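PDB 4LUI: orotidine 5'-phosphate decarboxylase from Methanocaldococcus jannaschii, which catalyses the decarboxylation of orotidine 5'-monophosphate to UMP, the final step of de novo UMP biosynthesis. Local coordinates for residues Leu157-Ile162 with Ala179-Ile184; Leu26-Leu31 with Ile50-Pro55; Phe80-Ile85 with Asp101-His106. All coordinates share one frame; numbering follows the deposited sequence.

Contact 1: residues Leu157-Ile162 with Ala179-Ile184; sequences LKVDAI and AELPVI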
loop_
_atom_site.group_PDB
_atom_site.type_symbol
_atom_site.label_atom_id
_atom_site.label_comp_id
_atom_site.label_asym_id
_atom_site.label_seq_id
_atom_site.Cartn_x
_atom_site.Cartn_y
_atom_site.Cartn_z
ATOM N N LEU B 157 15.480 11.958 7.487
ATOM C CA LEU B 157 15.463 10.575 7.963
ATOM C C LEU B 157 16.564 9.707 7.358
ATOM O O LEU B 157 16.780 8.582 7.806
ATOM C CB LEU B 157 14.103 9.932 7.680
ATOM C CG LEU B 157 12.899 10.587 8.360
ATOM C CD1 LEU B 157 11.605 9.874 7.954
ATOM C CD2 LEU B 157 13.067 10.595 9.878
ATOM N N LYS B 158 17.264 10.231 6.356
ATOM C CA LYS B 158 18.344 9.495 5.709
ATOM C C LYS B 158 17.849 8.174 5.119
ATOM O O LYS B 158 18.456 7.121 5.329
ATOM C CB LYS B 158 19.505 9.223 6.680
ATOM C CG LYS B 158 20.186 10.451 7.266
ATOM C CD LYS B 158 21.281 10.010 8.236
ATOM C CE LYS B 158 21.800 11.156 9.099
ATOM N NZ LYS B 158 22.500 12.179 8.295
ATOM N N VAL B 159 16.741 8.216 4.391
ATOM C CA VAL B 159 16.317 7.030 3.665
ATOM C C VAL B 159 17.333 6.756 2.551
ATOM O O VAL B 159 18.187 7.596 2.244
ATOM C CB VAL B 159 14.889 7.176 3.099
ATOM C CG1 VAL B 159 13.872 7.316 4.233
ATOM C CG2 VAL B 159 14.802 8.372 2.175
ATOM N N ASP B 160 17.259 5.573 1.957
ATOM C CA ASP B 160 18.255 5.161 0.975
ATOM C C ASP B 160 18.067 5.801 -0.394
ATOM O O ASP B 160 19.043 5.987 -1.130
ATOM C CB ASP B 160 18.267 3.639 0.846
ATOM C CG ASP B 160 18.649 2.963 2.133
ATOM O OD1 ASP B 160 19.857 2.722 2.340
ATOM O OD2 ASP B 160 17.749 2.703 2.952
ATOM N N ALA B 161 16.816 6.108 -0.741
ATOM C CA ALA B 161 16.499 6.689 -2.042
ATOM C C ALA B 161 15.092 7.252 -2.024
ATOM O O ALA B 161 14.316 6.971 -1.109
ATOM C CB ALA B 161 16.615 5.635 -3.152
ATOM N N ILE B 162 14.757 8.035 -3.042
ATOM C CA ILE B 162 13.381 8.499 -3.201
ATOM C C ILE B 162 12.849 8.126 -4.577
ATOM O O ILE B 162 13.617 7.901 -5.531
ATOM C CB ILE B 162 13.269 10.023 -3.005
ATOM C CG1 ILE B 162 14.162 10.766 -3.993
ATOM C CG2 ILE B 162 13.656 10.406 -1.583
ATOM C CD1 ILE B 162 13.972 12.272 -3.944
ATOM N N ALA B 179 16.571 16.810 -1.807
ATOM C CA ALA B 179 16.771 15.533 -1.120
ATOM C C ALA B 179 18.251 15.159 -0.958
ATOM O O ALA B 179 18.650 14.648 0.088
ATOM C CB ALA B 179 16.009 14.416 -1.824
ATOM N N GLU B 180 19.055 15.417 -1.991
ATOM C CA GLU B 180 20.464 14.997 -2.022
ATOM C C GLU B 180 20.600 13.488 -1.782
ATOM O O GLU B 180 21.547 13.022 -1.154
ATOM C CB GLU B 180 21.316 15.806 -1.027
ATOM C CG GLU B 180 21.257 17.307 -1.267
ATOM C CD GLU B 180 22.212 18.091 -0.379
ATOM O OE1 GLU B 180 22.757 17.505 0.577
ATOM O OE2 GLU B 180 22.417 19.295 -0.641
ATOM N N LEU B 181 19.638 12.735 -2.297
ATOM C CA LEU B 181 19.604 11.288 -2.179
ATOM C C LEU B 181 19.447 10.698 -3.571
ATOM O O LEU B 181 18.988 11.388 -4.490
ATOM C CB LEU B 181 18.391 10.865 -1.340
ATOM C CG LEU B 181 18.492 11.204 0.144
ATOM C CD1 LEU B 181 17.150 11.031 0.813
ATOM C CD2 LEU B 181 19.549 10.329 0.805
ATOM N N PRO B 182 19.803 9.413 -3.733
ATOM C CA PRO B 182 19.471 8.722 -4.983
ATOM C C PRO B 182 17.983 8.817 -5.323
ATOM O O PRO B 182 17.127 8.767 -4.430
ATOM C CB PRO B 182 19.845 7.270 -4.681
ATOM C CG PRO B 182 20.977 7.395 -3.705
ATOM C CD PRO B 182 20.571 8.548 -2.821
ATOM N N VAL B 183 17.691 8.957 -6.612
ATOM C CA VAL B 183 16.327 9.050 -7.094
ATOM C C VAL B 183 16.067 7.877 -8.017
ATOM O O VAL B 183 16.956 7.466 -8.785
ATOM C CB VAL B 183 16.105 10.357 -7.876
ATOM C CG1 VAL B 183 14.655 10.475 -8.313
ATOM C CG2 VAL B 183 16.474 11.540 -7.014
ATOM N N ILE B 184 14.857 7.338 -7.908
ATOM C CA ILE B 184 14.337 6.291 -8.777
ATOM C C ILE B 184 13.199 6.937 -9.577
ATOM O O ILE B 184 12.221 7.417 -8.996
ATOM C CB ILE B 184 13.799 5.138 -7.932
ATOM C CG1 ILE B 184 14.946 4.520 -7.117
ATOM C CG2 ILE B 184 13.134 4.094 -8.801
ATOM C CD1 ILE B 184 14.469 3.717 -5.901
#
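I162 and V183 pair across two parallel strands with their side chains on the same face of the sheet, where they meet at a slant. I162 has CG1 placed between its backbone N and carbonyl carbon (chi1 58°), which sends the longer branch over towards 179-184. CG1 comes to 3.9 Å from V183 CG2, and the end methyl CD1 runs on to A179 CB, 3.6 Å away, at the last turn of helix 169-179. L181, two residues after A179, crosses V159 at about a right angle, its CD1 lying 3.8 Å from V159 CG2. The other methyl of L181, CD2, rests against the backbone carbonyl of V159 (CD2 to O 3.4 Å). This is a beta-alpha-beta crossover of the TIM barrel: strand 161-163 leads out through helix 169-179 and returns as strand 183-186. Helix 147-157 closes over the packing, with A154 touching V159, I162 and L181. A161 and I184 belong to the other face of the sheet, where A161 CB meets I184 CD1 at 4.0 Å and both touch I129 of strand 127-131. P182 sets its ring atoms CG and CD against the carbonyl O of D160, whose own carboxylate is held by the backbone N of V128. Between the two segments both hydrogen bonds use I162: its N donates to P182 O at 2.8 Å, and its O receives I184 N at 2.7 Å. I184 also makes a backbone hydrogen bond to A164, further along.

Contact 2: residues Leu26-Leu31 with Ile50-Pro55; sequences LALDVL and IKVGYP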
loop_
_atom_site.group_PDB
_atom_site.type_symbol
_atom_site.label_atom_id
_atom_site.label_comp_id
_atom_site.label_asym_id
_atom_site.label_seq_id
_atom_site.Cartn_x
_atom_site.Cartn_y
_atom_site.Cartn_z
ATOM N N LEU B 26 13.899 -2.637 -13.721
ATOM C CA LEU B 26 12.728 -3.147 -14.424
ATOM C C LEU B 26 11.507 -3.130 -13.515
ATOM O O LEU B 26 11.548 -3.720 -12.430
ATOM C CB LEU B 26 12.987 -4.590 -14.915
ATOM C CG LEU B 26 11.769 -5.331 -15.499
ATOM C CD1 LEU B 26 11.235 -4.604 -16.730
ATOM C CD2 LEU B 26 12.103 -6.792 -15.824
ATOM N N ALA B 27 10.434 -2.464 -13.949
ATOM C CA ALA B 27 9.157 -2.552 -13.243
ATOM C C ALA B 27 8.438 -3.791 -13.763
ATOM O O ALA B 27 7.874 -3.780 -14.862
ATOM C CB ALA B 27 8.302 -1.274 -13.452
ATOM N N LEU B 28 8.474 -4.867 -12.984
ATOM C CA LEU B 28 8.028 -6.167 -13.469
ATOM C C LEU B 28 6.548 -6.326 -13.184
ATOM O O LEU B 28 6.139 -7.134 -12.352
ATOM C CB LEU B 28 8.829 -7.281 -12.799
ATOM C CG LEU B 28 8.560 -8.708 -13.287
ATOM C CD1 LEU B 28 8.773 -8.807 -14.786
ATOM C CD2 LEU B 28 9.457 -9.679 -12.550
ATOM N N ASP B 29 5.740 -5.546 -13.887
ATOM C CA ASP B 29 4.319 -5.458 -13.578
ATOM C C ASP B 29 3.504 -6.440 -14.419
ATOM O O ASP B 29 2.732 -6.052 -15.301
ATOM C CB ASP B 29 3.842 -4.022 -13.761
ATOM C CG ASP B 29 4.519 -3.064 -12.803
ATOM O OD1 ASP B 29 4.862 -3.491 -11.677
ATOM O OD2 ASP B 29 4.722 -1.893 -13.182
ATOM N N VAL B 30 3.715 -7.725 -14.157
ATOM C CA VAL B 30 2.898 -8.776 -14.749
ATOM C C VAL B 30 2.143 -9.455 -13.607
ATOM O O VAL B 30 2.491 -9.282 -12.448
ATOM C CB VAL B 30 3.746 -9.786 -15.538
ATOM C CG1 VAL B 30 4.434 -9.086 -16.696
ATOM C CG2 VAL B 30 4.774 -10.445 -14.628
ATOM N N LEU B 31 1.081 -10.180 -13.929
ATOM C CA LEU B 31 0.278 -10.825 -12.895
ATOM C C LEU B 31 0.650 -12.280 -12.700
ATOM O O LEU B 31 0.475 -12.835 -11.616
ATOM C CB LEU B 31 -1.197 -10.744 -13.259
ATOM C CG LEU B 31 -1.816 -9.354 -13.385
ATOM C CD1 LEU B 31 -3.254 -9.493 -13.842
ATOM C CD2 LEU B 31 -1.754 -8.613 -12.058
ATOM N N ILE B 50 15.183 -5.167 -9.991
ATOM C CA ILE B 50 13.834 -5.578 -10.365
ATOM C C ILE B 50 12.867 -5.066 -9.310
ATOM O O ILE B 50 13.085 -5.288 -8.115
ATOM C CB ILE B 50 13.725 -7.111 -10.470
ATOM C CG1 ILE B 50 14.686 -7.633 -11.552
ATOM C CG2 ILE B 50 12.281 -7.524 -10.788
ATOM C CD1 ILE B 50 14.787 -9.125 -11.623
ATOM N N LYS B 51 11.820 -4.367 -9.749
ATOM C CA LYS B 51 10.806 -3.816 -8.848
ATOM C C LYS B 51 9.509 -4.608 -9.008
ATOM O O LYS B 51 8.988 -4.757 -10.123
ATOM C CB LYS B 51 10.582 -2.323 -9.160
ATOM C CG LYS B 51 9.630 -1.587 -8.208
ATOM C CD LYS B 51 9.545 -0.073 -8.497
ATOM C CE LYS B 51 8.738 0.241 -9.759
ATOM N NZ LYS B 51 7.289 -0.095 -9.622
ATOM N N VAL B 52 8.997 -5.123 -7.896
ATOM C CA VAL B 52 7.771 -5.903 -7.920
ATOM C C VAL B 52 6.721 -5.225 -7.057
ATOM O O VAL B 52 7.046 -4.600 -6.037
ATOM C CB VAL B 52 7.984 -7.353 -7.447
ATOM C CG1 VAL B 52 8.901 -8.113 -8.420
ATOM C CG2 VAL B 52 8.527 -7.386 -6.035
ATOM N N GLY B 53 5.467 -5.335 -7.469
ATOM C CA GLY B 53 4.393 -4.703 -6.722
ATOM C C GLY B 53 3.377 -5.693 -6.202
ATOM O O GLY B 53 3.491 -6.896 -6.415
ATOM N N TYR B 54 2.353 -5.173 -5.528
ATOM C CA TYR B 54 1.295 -6.018 -4.989
ATOM C C TYR B 54 0.494 -6.879 -5.972
ATOM O O TYR B 54 0.124 -7.999 -5.626
ATOM C CB TYR B 54 0.345 -5.188 -4.122
ATOM C CG TYR B 54 0.877 -4.946 -2.715
ATOM C CD1 TYR B 54 1.326 -6.006 -1.939
ATOM C CD2 TYR B 54 0.897 -3.672 -2.163
ATOM C CE1 TYR B 54 1.788 -5.813 -0.656
ATOM C CE2 TYR B 54 1.356 -3.465 -0.858
ATOM C CZ TYR B 54 1.803 -4.551 -0.123
ATOM O OH TYR B 54 2.282 -4.398 1.166
ATOM N N PRO B 55 0.180 -6.356 -7.173
ATOM C CA PRO B 55 -0.616 -7.232 -8.046
ATOM C C PRO B 55 0.065 -8.572 -8.332
ATOM O O PRO B 55 -0.603 -9.617 -8.317
ATOM C CB PRO B 55 -0.795 -6.392 -9.313
ATOM C CG PRO B 55 -0.738 -4.949 -8.786
ATOM C CD PRO B 55 0.331 -4.996 -7.735
HETATM O O HOH W 1 5.041 -6.055 -10.101
HETATM O O HOH W 2 6.996 -2.868 -10.258
HETATM O O HOH W 3 5.310 0.241 -11.614
HETATM O O HOH W 4 -1.532 -11.633 -9.678
#
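The carbonyl O of K51 takes two hydrogen bonds, one from L28 N at 2.9 Å and one from water 2 at 2.7 Å. With the bond from K51 N to L26 O (2.8 Å, 173° at the hydrogen), the first of these joins strands 23-27 and 49-53, the opening beta-alpha-beta unit of the TIM barrel. Beyond A27 the strands part, and water 1 fills in between them, donating to L28 O and D29 OD1 and accepting from G53 N. The K51 side chain bends at both chi3 (74°) and chi4 (67°), curling back so that CE lies 4.0 Å from A27 CB. Its NZ makes a salt bridge to D79 OD2 and donates to waters 2 and 3, which in turn donate to D29 OD1 and OD2 respectively. D29 and K51, both predicted substrate-binding residues, are therefore linked through water, with OD1 of D29 and NZ of K51 4.7 Å apart, too far for direct contact. On the other face of the sheet L28 and I50 lie side by side, CD2 of L28 at 4.0 Å from CG2 of I50, against V40 of helix 33-43 and I68 of helix 63-72. Further along, L31 CD2 slants across P55 CB at 3.7 Å, where I95 of the second subunit also packs on L31. Water 4 bridges the backbones there, donating to both L31 O and P55 O.

Contact 3: residues Phe80-Ile85 with Asp101-His106; sequences FKVADI and DGIIVH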
loop_
_atom_site.group_PDB
_atom_site.type_symbol
_atom_site.label_atom_id
_atom_site.label_comp_id
_atom_site.label_asym_id
_atom_site.label_seq_id
_atom_site.Cartn_x
_atom_site.Cartn_y
_atom_site.Cartn_z
ATOM N N PHE B 80 5.580 -1.419 -2.463
ATOM C CA PHE B 80 4.386 -1.739 -1.683
ATOM C C PHE B 80 3.706 -0.496 -1.111
ATOM O O PHE B 80 2.696 -0.611 -0.400
ATOM C CB PHE B 80 4.764 -2.680 -0.547
ATOM C CG PHE B 80 4.990 -4.104 -0.980
ATOM C CD1 PHE B 80 4.864 -4.481 -2.310
ATOM C CD2 PHE B 80 5.322 -5.070 -0.040
ATOM C CE1 PHE B 80 5.071 -5.814 -2.706
ATOM C CE2 PHE B 80 5.517 -6.400 -0.417
ATOM C CZ PHE B 80 5.399 -6.772 -1.757
ATOM N N LYS B 81 4.260 0.670 -1.425
ATOM C CA LYS B 81 3.643 1.946 -1.040
ATOM C C LYS B 81 3.188 1.949 0.426
ATOM O O LYS B 81 2.057 2.353 0.726
ATOM C CB LYS B 81 2.420 2.232 -1.930
ATOM C CG LYS B 81 2.732 2.406 -3.425
ATOM C CD LYS B 81 3.809 3.451 -3.664
ATOM C CE LYS B 81 3.775 3.983 -5.107
ATOM N NZ LYS B 81 4.085 2.911 -6.105
ATOM N N VAL B 82 4.051 1.484 1.324
ATOM C CA VAL B 82 3.656 1.208 2.706
ATOM C C VAL B 82 3.112 2.484 3.345
ATOM O O VAL B 82 3.735 3.545 3.255
ATOM C CB VAL B 82 4.840 0.681 3.540
ATOM C CG1 VAL B 82 4.357 0.244 4.900
ATOM C CG2 VAL B 82 5.521 -0.494 2.821
ATOM N N ALA B 83 1.940 2.381 3.957
ATOM C CA ALA B 83 1.211 3.570 4.349
ATOM C C ALA B 83 0.305 3.298 5.538
ATOM O O ALA B 83 -0.875 3.637 5.513
ATOM C CB ALA B 83 0.395 4.095 3.155
ATOM N N ASP B 84 0.865 2.693 6.585
ATOM C CA ASP B 84 0.105 2.388 7.794
ATOM C C ASP B 84 0.754 2.975 9.055
ATOM O O ASP B 84 1.715 3.737 8.973
ATOM C CB ASP B 84 -0.100 0.867 7.926
ATOM C CG ASP B 84 -1.478 0.499 8.437
ATOM O OD1 ASP B 84 -1.867 1.010 9.513
ATOM O OD2 ASP B 84 -2.174 -0.291 7.750
ATOM N N ILE B 85 0.199 2.631 10.212
ATOM C CA ILE B 85 0.746 3.066 11.494
ATOM C C ILE B 85 2.068 2.345 11.746
ATOM O O ILE B 85 2.338 1.321 11.130
ATOM C CB ILE B 85 -0.231 2.775 12.645
ATOM C CG1 ILE B 85 -0.426 1.264 12.846
ATOM C CG2 ILE B 85 -1.552 3.494 12.403
ATOM C CD1 ILE B 85 -1.376 0.935 13.978
ATOM N N ASP B 101 15.215 -6.802 -1.194
ATOM C CA ASP B 101 16.391 -6.058 -0.776
ATOM C C ASP B 101 16.054 -4.636 -0.377
ATOM O O ASP B 101 16.872 -3.956 0.226
ATOM C CB ASP B 101 17.411 -6.046 -1.907
ATOM C CG ASP B 101 17.850 -7.434 -2.271
ATOM O OD1 ASP B 101 18.422 -8.106 -1.383
ATOM O OD2 ASP B 101 17.609 -7.859 -3.421
ATOM N N GLY B 102 14.856 -4.194 -0.726
ATOM C CA GLY B 102 14.426 -2.850 -0.404
ATOM C C GLY B 102 12.919 -2.771 -0.480
ATOM O O GLY B 102 12.268 -3.627 -1.080
ATOM N N ILE B 103 12.367 -1.746 0.156
ATOM C CA ILE B 103 10.928 -1.568 0.191
ATOM C C ILE B 103 10.584 -0.089 0.010
ATOM O O ILE B 103 11.294 0.792 0.523
ATOM C CB ILE B 103 10.349 -2.155 1.510
ATOM C CG1 ILE B 103 8.820 -2.144 1.503
ATOM C CG2 ILE B 103 10.919 -1.441 2.742
ATOM C CD1 ILE B 103 8.239 -2.822 2.748
ATOM N N ILE B 104 9.518 0.176 -0.748
ATOM C CA ILE B 104 9.080 1.539 -1.020
ATOM C C ILE B 104 7.931 1.909 -0.084
ATOM O O ILE B 104 6.950 1.162 0.036
ATOM C CB ILE B 104 8.677 1.713 -2.507
ATOM C CG1 ILE B 104 9.925 1.582 -3.391
ATOM C CG2 ILE B 104 7.996 3.060 -2.726
ATOM C CD1 ILE B 104 9.627 1.446 -4.877
ATOM N N VAL B 105 8.085 3.049 0.590
ATOM C CA VAL B 105 7.113 3.533 1.568
ATOM C C VAL B 105 6.612 4.938 1.214
ATOM O O VAL B 105 7.303 5.707 0.537
ATOM C CB VAL B 105 7.715 3.553 2.989
ATOM C CG1 VAL B 105 8.370 2.198 3.293
ATOM C CG2 VAL B 105 8.750 4.669 3.134
ATOM N N HIS B 106 5.398 5.261 1.647
ATOM C CA HIS B 106 4.916 6.640 1.574
ATOM C C HIS B 106 5.448 7.436 2.744
ATOM O O HIS B 106 5.543 6.924 3.858
ATOM C CB HIS B 106 3.379 6.703 1.592
ATOM C CG HIS B 106 2.754 6.583 0.235
ATOM N ND1 HIS B 106 2.899 7.547 -0.739
ATOM C CD2 HIS B 106 1.964 5.622 -0.302
ATOM C CE1 HIS B 106 2.227 7.188 -1.820
ATOM N NE2 HIS B 106 1.666 6.014 -1.587
HETATM O O HOH W 5 4.865 4.728 5.535
#
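Strands 75-82 and 102-106, third and fourth of the TIM barrel, pair where the third strand ends in the predicted active-site segment that carries K81, the likely proton donor. V82 is bridged with V105 in parallel, its N and O bonding to the residues on either side of V105: V82 N donates to I104 O at 3.2 Å, and V82 O accepts H106 N at 2.9 Å. Water 5 adds a second grip on V82 O and ties it to H106 O. With CG1 opposite the backbone N (chi1 -173°), I103 extends its end methyl across V82 at about a right angle, CD1 to V82 CG2 3.6 Å. V105 CG1 meets V82 CB at 3.9 Å. H106 turns its ring towards K81: K81 O lies at the ring edge, near its plane, 3.4 Å from CD2, while K81 CB comes to 3.8 Å from the same carbon. H106 NE2 is hydrogen-bonded to A83 O of the second subunit, and K81 NZ makes salt bridges to D79 and to D84 of the second subunit. With an alanine at H106, A83 O of that subunit would probably be left without this partner, and K81 without the ring against which its CB rests. Outside the barrel wall V82 packs on N89 and I103 on T96 of helix 86-97, while I104, on the barrel's inner face, touches I77 of strand 75-82 and I129 of strand 127-131.

How the contacts relate
Along the chain the order is contact 2, contact 3, contact 1, each closing before the next opens. All three join consecutive strands of one eight-stranded parallel barrel: first to second, third to fourth, sixth to seventh. Strands 49-53 and 75-82 are neighbours, and contacts 2 and 3, centres about 15 Å apart, touch: Y54 CE2, at the start of helix 54-60, lies 3.2 Å from F80 O, while K51 CD reaches I104 CD1 of strand 102-106 at 3.9 Å. Contact 1 stands across the chain's centre from contact 2, with centres about 21 Å apart, and about 14 Å from contact 3. Contacts 2 and 3 hold predicted substrate-binding residues and reach the second subunit, consistent with an active site near the dimer interface; the second subunit does not touch contact 1.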